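PDB 4G75: phosphodiesterase from Pseudomonas aeruginosa, which is a colicin M-like bacteriocin, a magnesium-binding phosphodiesterase that probably kills related bacteria by hydrolysing the lipid-linked precursor of peptidoglycan. Local coordinates for residues K56-L61 with Y83-D88. Numbering follows the deposited sequence.
Sequences KPLLAL and YEFIWD. With EDO (1,2-ethanediol), chain M.
Leu-58 and Leu-61 of helix 55-65 pack against Phe-85 of helix 81-102 in an inclined, roughly antiparallel helix pair of the helical part of this colicin M-like protein. The short segments run at 144° with their axes 9.5 Å apart, and no hydrogen bond joins them, so the fit rests on van der Waals packing of side chains on each other and on backbone. Phe-85 has CG anti to its backbone N (chi1 -174°), which starts the ring toward the leucine helix, where its CD1/CE1 edge meets Leu-58 O and Leu-61 CB. Both lie in the ring plane, Leu-58 O 3.5 Å from Phe-85 CE1 and Leu-61 CB 3.9 Å from Phe-85 CD1. The carbonyl contact is consistent with a weak polar attraction to the positive rim of the ring. The Leu-58 side chain crosses that of Phe-85 at about a right angle, its CD2 coming from above the ring plane to CE1 and CD1 while also approaching Asp-88 CB. Leu-61 works on the other helix's backbone: CD1 comes to 3.6 Å from Phe-85 N, with CD1 and CD2 both 4.1 Å from Glu-84 CB. Beyond CB, Glu-84 leaves the interface, its chain bent at chi2 (-50°). Helix 34-49 satisfies the acids bordering this apolar patch: Asp-88 OD2 forms a salt bridge with Arg-45 and a hydrogen bond with Tyr-49, while Glu-84 OE1 is shared by Arg-45 and Lys-42. Such pairing would favour ionised carboxylates despite their burial. The contact is structural packing remote from the magnesium site. The second carboxylate oxygen, Glu-84 OE2, accepts a 2.7 Å hydrogen bond from O1 of a 1,2-ethanediol probably left by crystallisation.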
# COMPACT_ATOMS: atom_id res chain seq x y z
N LYS A 56 -12.31 -6.03 -0.32
CA LYS A 56 -13.71 -6.39 -0.15
C LYS A 56 -14.61 -5.25 0.34
O LYS A 56 -15.66 -5.00 -0.24
CB LYS A 56 -13.84 -7.65 0.72
CG LYS A 56 -13.36 -8.91 0.02
CD LYS A 56 -13.34 -10.09 0.99
CE LYS A 56 -12.83 -11.36 0.32
NZ LYS A 56 -12.91 -12.52 1.23
N PRO A 57 -14.19 -4.52 1.39
CA PRO A 57 -15.05 -3.42 1.83
C PRO A 57 -15.28 -2.37 0.74
O PRO A 57 -16.41 -1.90 0.59
CB PRO A 57 -14.28 -2.79 3.00
CG PRO A 57 -13.21 -3.76 3.36
CD PRO A 57 -12.97 -4.66 2.21
N LEU A 58 -14.24 -2.03 -0.02
CA LEU A 58 -14.38 -1.03 -1.07
C LEU A 58 -15.21 -1.57 -2.23
O LEU A 58 -16.05 -0.86 -2.78
CB LEU A 58 -13.02 -0.56 -1.57
CG LEU A 58 -12.23 0.32 -0.60
CD1 LEU A 58 -10.87 0.65 -1.22
CD2 LEU A 58 -12.99 1.60 -0.30
N LEU A 59 -15.00 -2.83 -2.58
CA LEU A 59 -15.75 -3.44 -3.67
C LEU A 59 -17.24 -3.53 -3.34
O LEU A 59 -18.08 -3.33 -4.21
CB LEU A 59 -15.19 -4.83 -4.00
CG LEU A 59 -13.90 -4.81 -4.81
CD1 LEU A 59 -13.29 -6.20 -4.86
CD2 LEU A 59 -14.14 -4.27 -6.22
N ALA A 60 -17.55 -3.82 -2.09
CA ALA A 60 -18.95 -3.91 -1.69
C ALA A 60 -19.64 -2.56 -1.86
O ALA A 60 -20.77 -2.49 -2.33
CB ALA A 60 -19.06 -4.42 -0.26
N LEU A 61 -18.95 -1.50 -1.47
CA LEU A 61 -19.50 -0.16 -1.62
C LEU A 61 -19.69 0.16 -3.10
O LEU A 61 -20.77 0.59 -3.51
CB LEU A 61 -18.56 0.88 -0.98
CG LEU A 61 -18.42 0.73 0.53
CD1 LEU A 61 -17.41 1.72 1.09
CD2 LEU A 61 -19.78 0.91 1.21
N TYR A 83 -21.25 7.79 -0.61
CA TYR A 83 -20.63 8.67 0.37
C TYR A 83 -19.58 7.92 1.19
O TYR A 83 -18.54 8.48 1.53
CB TYR A 83 -21.66 9.30 1.31
CG TYR A 83 -22.64 10.24 0.62
CD1 TYR A 83 -22.39 10.74 -0.64
CD2 TYR A 83 -23.81 10.63 1.26
CE1 TYR A 83 -23.29 11.60 -1.27
CE2 TYR A 83 -24.71 11.49 0.65
CZ TYR A 83 -24.44 11.97 -0.61
OH TYR A 83 -25.34 12.82 -1.21
N GLU A 84 -19.87 6.66 1.51
CA GLU A 84 -18.95 5.88 2.32
C GLU A 84 -17.69 5.50 1.54
O GLU A 84 -16.59 5.46 2.11
CB GLU A 84 -19.64 4.64 2.89
CG GLU A 84 -20.69 4.97 3.94
CD GLU A 84 -20.15 5.90 5.02
OE1 GLU A 84 -19.10 5.59 5.61
OE2 GLU A 84 -20.79 6.95 5.27
N PHE A 85 -17.84 5.23 0.24
CA PHE A 85 -16.68 4.92 -0.59
C PHE A 85 -15.79 6.15 -0.64
O PHE A 85 -14.57 6.08 -0.45
CB PHE A 85 -17.13 4.52 -2.00
CG PHE A 85 -16.00 4.04 -2.89
CD1 PHE A 85 -15.78 2.68 -3.07
CD2 PHE A 85 -15.18 4.95 -3.54
CE1 PHE A 85 -14.75 2.24 -3.90
CE2 PHE A 85 -14.15 4.51 -4.36
CZ PHE A 85 -13.94 3.16 -4.54
N ILE A 86 -16.40 7.30 -0.89
CA ILE A 86 -15.65 8.55 -0.98
C ILE A 86 -14.90 8.88 0.30
O ILE A 86 -13.71 9.21 0.26
CB ILE A 86 -16.56 9.72 -1.39
CG1 ILE A 86 -17.00 9.52 -2.84
CG2 ILE A 86 -15.82 11.03 -1.21
CD1 ILE A 86 -18.18 10.39 -3.26
N TRP A 87 -15.59 8.79 1.44
CA TRP A 87 -14.94 9.07 2.72
C TRP A 87 -13.84 8.07 3.10
O TRP A 87 -12.86 8.46 3.71
CB TRP A 87 -15.97 9.21 3.86
CG TRP A 87 -16.61 10.57 3.93
CD1 TRP A 87 -17.94 10.86 3.85
CD2 TRP A 87 -15.94 11.83 4.11
NE1 TRP A 87 -18.14 12.21 3.96
CE2 TRP A 87 -16.93 12.83 4.12
CE3 TRP A 87 -14.60 12.20 4.26
CZ2 TRP A 87 -16.62 14.18 4.28
CZ3 TRP A 87 -14.29 13.54 4.42
CH2 TRP A 87 -15.30 14.52 4.42
N ASP A 88 -14.01 6.80 2.74
CA ASP A 88 -12.96 5.81 2.99
C ASP A 88 -11.73 6.14 2.14
O ASP A 88 -10.59 5.99 2.58
CB ASP A 88 -13.45 4.39 2.67
CG ASP A 88 -14.19 3.74 3.83
OD1 ASP A 88 -14.56 4.43 4.82
OD2 ASP A 88 -14.43 2.51 3.75
C1 EDO M . -24.62 7.36 4.68
O1 EDO M . -23.26 7.51 4.23
C2 EDO M . -25.01 5.88 4.69
O2 EDO M . -24.50 5.26 3.51